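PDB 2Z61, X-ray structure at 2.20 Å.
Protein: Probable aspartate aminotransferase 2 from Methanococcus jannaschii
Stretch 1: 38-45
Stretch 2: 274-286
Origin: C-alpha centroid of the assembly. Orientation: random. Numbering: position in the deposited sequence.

Stretch 1, residues 38-45: EPDFNTPK
Stretch 2 (274-286) EINSMIKEFDRRR

An extended, proline-rich loop lies along one side of a helix, joined to it by a central aromatic and methionine cluster with a polar anchor at each end: an Asp40–Arg285 salt bridge and a hydrogen bond from Lys45 to Glu274. The two stretches belong to one chain, and together they bury 484 Å² between them.

Residues 274–286 are helical throughout, with phi/psi near -65/-40 and regular i to i+4 backbone hydrogen bonds such as Met278 N to Glu274 O (3.0 Å). The loop runs in the opposite sense: CA–CA distances are 9.4 Å for Pro39–Phe282, 7.8 Å for Phe41–Met278 and 6.5 Å for Pro44–Glu274, so the backbones draw together toward Pro44. Apart from Asp40 (-85/12), residues 38–44 have extended backbone angles (Phe41, -96/157; Pro44, -48/138). Lys45 turns helical at -48/-51, which puts Pro44 at the N-cap position.

Phe41 (chi1 m, -63°; chi2 73°) points toward the helix and is the most extensively covered residue. Met278 (t, t, m) lays its side chain over one face of the ring: CG sits 3.1 Å from the Phe41 ring centroid, almost on the ring normal, and SD lies 4.0 Å from that centroid, while CE curls back to 3.2 Å from Phe41 CB. The ring edge meets Glu281, whose CG is 3.8 Å from Phe41 CZ. Phe41 also directs its edge at the face of Phe282 (chi1 -91°, chi2 140°), with centroids 5.2 Å apart, planes at 64° and Phe41 CE1 3.7 Å from Phe282 CZ. Pro39, its ring C-gamma endo, packs CB 3.9 Å from Phe282 CZ, near the plane of that ring.

Asp40 (chi1 p, 51°; chi2 -54°) leaves its backbone sideways, yet its carboxylate reaches the nearly extended Arg285 (m, t, t). Two hydrogen bonds form a bidentate salt bridge, Arg285 NH1 to Asp40 OD1 at 3.0 Å and Arg285 NH2 to Asp40 OD2 at 2.8 Å. The same guanidinium presents a face to Phe41, with Arg285 NH1 3.7 Å from Phe41 CE1, so charge pairing and aromatic packing share one side chain.

At the other end, Glu274 (chi1 m, chi2 t, chi3 52°) reaches the start of the helix that begins at Lys45. Glu274 OE1 accepts a hydrogen bond from Lys45 N at 3.2 Å and lies 3.3 Å from Pro44 CA. Pro44 CG, in a C-gamma endo ring, packs 3.7 Å from Ile275 CD1. Lys45 (t, t, t, p) leaves its backbone sideways, with Lys45 CB 4.1 Å from Glu274 OE2, and its end does not return to helix 274–286.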

ATOM      1  N   GLU A  38      -6.897  17.207  -3.171  1.00 27.98           N
ATOM      2  CA  GLU A  38      -5.449  17.291  -3.027  1.00 28.06           C
ATOM      3  C   GLU A  38      -4.963  18.687  -3.400  1.00 28.29           C
ATOM      4  O   GLU A  38      -5.566  19.358  -4.227  1.00 27.74           O
ATOM      5  CB  GLU A  38      -4.742  16.241  -3.897  1.00 31.77           C
ATOM      6  CG  GLU A  38      -4.861  16.440  -5.400  1.00 27.20           C
ATOM      7  CD  GLU A  38      -4.051  15.410  -6.185  1.00 34.60           C
ATOM      8  OE1 GLU A  38      -4.604  14.813  -7.130  1.00 35.29           O
ATOM      9  OE2 GLU A  38      -2.861  15.202  -5.863  1.00 37.53           O
ATOM     10  N   PRO A  39      -3.864  19.141  -2.782  1.00 28.80           N
ATOM     11  CA  PRO A  39      -3.335  20.474  -3.086  1.00 29.10           C
ATOM     12  C   PRO A  39      -2.880  20.626  -4.540  1.00 31.50           C
ATOM     13  O   PRO A  39      -2.314  19.705  -5.135  1.00 33.01           O
ATOM     14  CB  PRO A  39      -2.191  20.629  -2.085  1.00 29.64           C
ATOM     15  CG  PRO A  39      -1.732  19.225  -1.869  1.00 28.64           C
ATOM     16  CD  PRO A  39      -3.033  18.459  -1.773  1.00 29.34           C
ATOM     17  N   ASP A  40      -3.131  21.805  -5.094  1.00 30.94           N
ATOM     18  CA  ASP A  40      -2.783  22.126  -6.476  1.00 32.65           C
ATOM     19  C   ASP A  40      -1.346  22.610  -6.650  1.00 33.04           C
ATOM     20  O   ASP A  40      -0.993  23.142  -7.698  1.00 39.71           O
ATOM     21  CB  ASP A  40      -3.731  23.204  -7.003  1.00 32.81           C
ATOM     22  CG  ASP A  40      -3.826  24.403  -6.065  1.00 35.95           C
ATOM     23  OD1 ASP A  40      -4.118  24.203  -4.866  1.00 35.08           O
ATOM     24  OD2 ASP A  40      -3.605  25.543  -6.524  1.00 36.93           O
ATOM     25  N   PHE A  41      -0.517  22.450  -5.629  1.00 31.23           N
ATOM     26  CA  PHE A  41       0.869  22.886  -5.740  1.00 30.98           C
ATOM     27  C   PHE A  41       1.760  21.715  -6.132  1.00 29.97           C
ATOM     28  O   PHE A  41       1.401  20.552  -5.929  1.00 27.63           O
ATOM     29  CB  PHE A  41       1.386  23.452  -4.409  1.00 32.13           C
ATOM     30  CG  PHE A  41       0.663  24.682  -3.939  1.00 33.36           C
ATOM     31  CD1 PHE A  41      -0.632  24.598  -3.440  1.00 35.79           C
ATOM     32  CD2 PHE A  41       1.285  25.924  -3.983  1.00 35.58           C
ATOM     33  CE1 PHE A  41      -1.296  25.735  -2.991  1.00 37.31           C
ATOM     34  CE2 PHE A  41       0.630  27.066  -3.538  1.00 37.39           C
ATOM     35  CZ  PHE A  41      -0.664  26.973  -3.040  1.00 37.01           C
ATOM     36  N   ASN A  42       2.913  22.033  -6.708  1.00 29.86           N
ATOM     37  CA  ASN A  42       3.889  21.018  -7.079  1.00 30.26           C
ATOM     38  C   ASN A  42       4.667  20.668  -5.826  1.00 28.53           C
ATOM     39  O   ASN A  42       4.621  21.410  -4.840  1.00 28.22           O
ATOM     40  CB  ASN A  42       4.895  21.577  -8.083  1.00 33.86           C
ATOM     41  CG  ASN A  42       4.303  21.758  -9.463  1.00 38.34           C
ATOM     42  OD1 ASN A  42       3.817  20.805 -10.075  1.00 41.75           O
ATOM     43  ND2 ASN A  42       4.340  22.981  -9.967  1.00 41.81           N
ATOM     44  N   THR A  43       5.393  19.571  -5.845  1.00 24.10           N
ATOM     45  CA  THR A  43       6.216  19.309  -4.678  1.00 24.69           C
ATOM     46  C   THR A  43       7.391  20.278  -4.605  1.00 25.80           C
ATOM     47  O   THR A  43       8.072  20.585  -5.575  1.00 26.50           O
ATOM     48  CB  THR A  43       6.766  17.883  -4.671  1.00 22.53           C
ATOM     49  OG1 THR A  43       5.677  16.952  -4.655  1.00 29.12           O
ATOM     50  CG2 THR A  43       7.652  17.661  -3.453  1.00 22.23           C
ATOM     51  N   PRO A  44       7.669  20.779  -3.360  1.00 25.82           N
ATOM     52  CA  PRO A  44       8.779  21.695  -3.226  1.00 28.09           C
ATOM     53  C   PRO A  44      10.053  21.212  -3.914  1.00 28.18           C
ATOM     54  O   PRO A  44      10.422  20.036  -3.847  1.00 27.59           O
ATOM     55  CB  PRO A  44       8.942  21.920  -1.710  1.00 26.84           C
ATOM     56  CG  PRO A  44       8.004  20.922  -1.049  1.00 30.42           C
ATOM     57  CD  PRO A  44       6.889  20.770  -2.043  1.00 27.95           C
ATOM     58  N   LYS A  45      10.720  22.157  -4.575  1.00 29.05           N
ATOM     59  CA  LYS A  45      11.933  21.901  -5.346  1.00 28.77           C
ATOM     60  C   LYS A  45      13.026  21.082  -4.674  1.00 27.23           C
ATOM     61  O   LYS A  45      13.534  20.132  -5.263  1.00 25.42           O
ATOM     62  CB  LYS A  45      12.532  23.225  -5.837  1.00 32.30           C
ATOM     63  CG  LYS A  45      13.592  23.052  -6.915  1.00 34.21           C
ATOM     64  CD  LYS A  45      14.239  24.380  -7.280  1.00 40.37           C
ATOM     65  CE  LYS A  45      15.247  24.217  -8.412  1.00 39.45           C
ATOM     66  NZ  LYS A  45      14.580  23.926  -9.704  1.00 43.95           N
ATOM     67  N   GLU A 274       9.203  27.423   1.174  1.00 37.19           N
ATOM     68  CA  GLU A 274       8.172  27.176   0.178  1.00 36.10           C
ATOM     69  C   GLU A 274       6.824  26.780   0.769  1.00 36.04           C
ATOM     70  O   GLU A 274       5.786  27.209   0.269  1.00 37.61           O
ATOM     71  CB  GLU A 274       8.665  26.116  -0.816  1.00 37.85           C
ATOM     72  CG  GLU A 274       9.817  26.622  -1.681  1.00 42.16           C
ATOM     73  CD  GLU A 274      10.441  25.549  -2.556  1.00 46.90           C
ATOM     74  OE1 GLU A 274       9.697  24.854  -3.281  1.00 50.10           O
ATOM     75  OE2 GLU A 274      11.686  25.409  -2.523  1.00 49.51           O
ATOM     76  N   ILE A 275       6.828  25.980   1.832  1.00 35.21           N
ATOM     77  CA  ILE A 275       5.567  25.574   2.445  1.00 35.92           C
ATOM     78  C   ILE A 275       4.877  26.769   3.100  1.00 35.42           C
ATOM     79  O   ILE A 275       3.648  26.861   3.089  1.00 33.50           O
ATOM     80  CB  ILE A 275       5.777  24.424   3.483  1.00 37.79           C
ATOM     81  CG1 ILE A 275       5.865  23.080   2.755  1.00 38.65           C
ATOM     82  CG2 ILE A 275       4.617  24.356   4.463  1.00 35.07           C
ATOM     83  CD1 ILE A 275       7.035  22.956   1.824  1.00 44.54           C
ATOM     84  N   ASN A 276       5.654  27.689   3.661  1.00 34.18           N
ATOM     85  CA  ASN A 276       5.053  28.864   4.288  1.00 37.13           C
ATOM     86  C   ASN A 276       4.385  29.741   3.234  1.00 35.28           C
ATOM     87  O   ASN A 276       3.356  30.359   3.487  1.00 33.27           O
ATOM     88  CB  ASN A 276       6.100  29.672   5.048  1.00 39.72           C
ATOM     89  CG  ASN A 276       6.379  29.101   6.413  1.00 45.02           C
ATOM     90  OD1 ASN A 276       5.457  28.699   7.126  1.00 47.24           O
ATOM     91  ND2 ASN A 276       7.651  29.073   6.798  1.00 46.48           N
ATOM     92  N   SER A 277       4.981  29.784   2.050  1.00 38.30           N
ATOM     93  CA  SER A 277       4.438  30.554   0.941  1.00 39.39           C
ATOM     94  C   SER A 277       3.120  29.900   0.529  1.00 38.28           C
ATOM     95  O   SER A 277       2.144  30.579   0.193  1.00 37.42           O
ATOM     96  CB  SER A 277       5.426  30.535  -0.229  1.00 42.32           C
ATOM     97  OG  SER A 277       4.830  31.019  -1.421  1.00 46.53           O
ATOM     98  N   MET A 278       3.101  28.572   0.571  1.00 35.22           N
ATOM     99  CA  MET A 278       1.915  27.808   0.207  1.00 35.12           C
ATOM    100  C   MET A 278       0.816  28.060   1.238  1.00 31.71           C
ATOM    101  O   MET A 278      -0.335  28.305   0.883  1.00 29.70           O
ATOM    102  CB  MET A 278       2.256  26.312   0.152  1.00 41.22           C
ATOM    103  CG  MET A 278       1.290  25.457  -0.665  1.00 46.87           C
ATOM    104  SD  MET A 278       1.662  23.670  -0.576  1.00 55.87           S
ATOM    105  CE  MET A 278       3.103  23.547  -1.674  1.00 51.57           C
ATOM    106  N   ILE A 279       1.179  28.011   2.517  1.00 29.84           N
ATOM    107  CA  ILE A 279       0.204  28.236   3.572  1.00 29.92           C
ATOM    108  C   ILE A 279      -0.442  29.615   3.441  1.00 31.36           C
ATOM    109  O   ILE A 279      -1.643  29.755   3.630  1.00 31.55           O
ATOM    110  CB  ILE A 279       0.840  28.071   4.976  1.00 29.38           C
ATOM    111  CG1 ILE A 279       1.183  26.594   5.209  1.00 29.73           C
ATOM    112  CG2 ILE A 279      -0.124  28.562   6.056  1.00 28.01           C
ATOM    113  CD1 ILE A 279       1.949  26.314   6.480  1.00 31.25           C
ATOM    114  N   LYS A 280       0.351  30.628   3.105  1.00 32.85           N
ATOM    115  CA  LYS A 280      -0.184  31.979   2.938  1.00 35.94           C
ATOM    116  C   LYS A 280      -1.209  32.034   1.804  1.00 35.13           C
ATOM    117  O   LYS A 280      -2.276  32.624   1.949  1.00 33.01           O
ATOM    118  CB  LYS A 280       0.945  32.973   2.641  1.00 37.61           C
ATOM    119  CG  LYS A 280       1.473  33.730   3.850  1.00 43.87           C
ATOM    120  CD  LYS A 280       1.986  32.806   4.936  1.00 48.25           C
ATOM    121  CE  LYS A 280       2.579  33.610   6.085  1.00 54.67           C
ATOM    122  NZ  LYS A 280       3.651  34.542   5.617  1.00 55.97           N
ATOM    123  N   GLU A 281      -0.882  31.420   0.672  1.00 34.59           N
ATOM    124  CA  GLU A 281      -1.790  31.414  -0.467  1.00 33.89           C
ATOM    125  C   GLU A 281      -3.119  30.745  -0.110  1.00 31.78           C
ATOM    126  O   GLU A 281      -4.184  31.261  -0.447  1.00 32.50           O
ATOM    127  CB  GLU A 281      -1.141  30.698  -1.661  1.00 36.36           C
ATOM    128  CG  GLU A 281      -2.065  30.549  -2.865  1.00 40.99           C
ATOM    129  CD  GLU A 281      -2.460  31.881  -3.487  1.00 45.35           C
ATOM    130  OE1 GLU A 281      -2.696  32.860  -2.748  1.00 45.72           O
ATOM    131  OE2 GLU A 281      -2.547  31.942  -4.728  1.00 48.21           O
ATOM    132  N   PHE A 282      -3.055  29.601   0.569  1.00 29.38           N
ATOM    133  CA  PHE A 282      -4.268  28.887   0.969  1.00 29.48           C
ATOM    134  C   PHE A 282      -5.144  29.777   1.849  1.00 30.32           C
ATOM    135  O   PHE A 282      -6.365  29.768   1.730  1.00 30.36           O
ATOM    136  CB  PHE A 282      -3.912  27.606   1.743  1.00 30.07           C
ATOM    137  CG  PHE A 282      -3.775  26.369   0.879  1.00 30.71           C
ATOM    138  CD1 PHE A 282      -2.770  25.444   1.129  1.00 33.67           C
ATOM    139  CD2 PHE A 282      -4.674  26.109  -0.149  1.00 34.61           C
ATOM    140  CE1 PHE A 282      -2.663  24.280   0.371  1.00 35.97           C
ATOM    141  CE2 PHE A 282      -4.578  24.945  -0.915  1.00 33.19           C
ATOM    142  CZ  PHE A 282      -3.569  24.030  -0.652  1.00 34.18           C
ATOM    143  N   ASP A 283      -4.516  30.540   2.737  1.00 29.44           N
ATOM    144  CA  ASP A 283      -5.266  31.407   3.637  1.00 32.17           C
ATOM    145  C   ASP A 283      -5.943  32.545   2.875  1.00 32.66           C
ATOM    146  O   ASP A 283      -7.060  32.950   3.209  1.00 33.11           O
ATOM    147  CB  ASP A 283      -4.345  31.962   4.726  1.00 32.66           C
ATOM    148  CG  ASP A 283      -5.100  32.753   5.776  1.00 35.14           C
ATOM    149  OD1 ASP A 283      -6.228  32.350   6.126  1.00 35.84           O
ATOM    150  OD2 ASP A 283      -4.563  33.770   6.265  1.00 37.97           O
ATOM    151  N   ARG A 284      -5.272  33.058   1.848  1.00 31.44           N
ATOM    152  CA  ARG A 284      -5.852  34.130   1.050  1.00 34.77           C
ATOM    153  C   ARG A 284      -7.111  33.578   0.380  1.00 33.65           C
ATOM    154  O   ARG A 284      -8.139  34.252   0.297  1.00 32.51           O
ATOM    155  CB  ARG A 284      -4.866  34.605  -0.019  1.00 37.80           C
ATOM    156  CG  ARG A 284      -5.252  35.938  -0.645  1.00 43.51           C
ATOM    157  CD  ARG A 284      -4.254  36.383  -1.701  1.00 48.43           C
ATOM    158  NE  ARG A 284      -4.848  36.549  -3.024  1.00 55.24           N
ATOM    159  CZ  ARG A 284      -4.466  35.866  -4.100  1.00 55.91           C
ATOM    160  NH1 ARG A 284      -3.489  34.977  -4.009  1.00 56.48           N
ATOM    161  NH2 ARG A 284      -5.065  36.071  -5.266  1.00 59.59           N
ATOM    162  N   ARG A 285      -7.021  32.337  -0.088  1.00 30.07           N
ATOM    163  CA  ARG A 285      -8.143  31.681  -0.743  1.00 29.36           C
ATOM    164  C   ARG A 285      -9.276  31.425   0.247  1.00 31.72           C
ATOM    165  O   ARG A 285     -10.446  31.666  -0.050  1.00 28.77           O
ATOM    166  CB  ARG A 285      -7.685  30.356  -1.337  1.00 30.91           C
ATOM    167  CG  ARG A 285      -6.536  30.481  -2.324  1.00 30.91           C
ATOM    168  CD  ARG A 285      -5.985  29.110  -2.641  1.00 31.00           C
ATOM    169  NE  ARG A 285      -5.067  29.115  -3.767  1.00 31.89           N
ATOM    170  CZ  ARG A 285      -4.483  28.022  -4.243  1.00 33.09           C
ATOM    171  NH1 ARG A 285      -4.730  26.842  -3.676  1.00 31.87           N
ATOM    172  NH2 ARG A 285      -3.657  28.107  -5.284  1.00 28.62           N
ATOM    173  N   ARG A 286      -8.920  30.930   1.429  1.00 29.48           N
ATOM    174  CA  ARG A 286      -9.912  30.631   2.455  1.00 30.96           C
ATOM    175  C   ARG A 286     -10.764  31.860   2.796  1.00 31.97           C
ATOM    176  O   ARG A 286     -11.984  31.754   2.991  1.00 29.41           O
ATOM    177  CB  ARG A 286      -9.203  30.110   3.708  1.00 29.11           C
ATOM    178  CG  ARG A 286     -10.084  30.013   4.928  1.00 28.95           C
ATOM    179  CD  ARG A 286      -9.256  29.700   6.160  1.00 31.70           C
ATOM    180  NE  ARG A 286      -8.767  30.926   6.780  1.00 35.53           N
ATOM    181  CZ  ARG A 286      -9.254  31.441   7.901  1.00 32.86           C
ATOM    182  NH1 ARG A 286     -10.255  30.840   8.533  1.00 32.95           N
ATOM    183  NH2 ARG A 286      -8.723  32.549   8.397  1.00 36.26           N
TER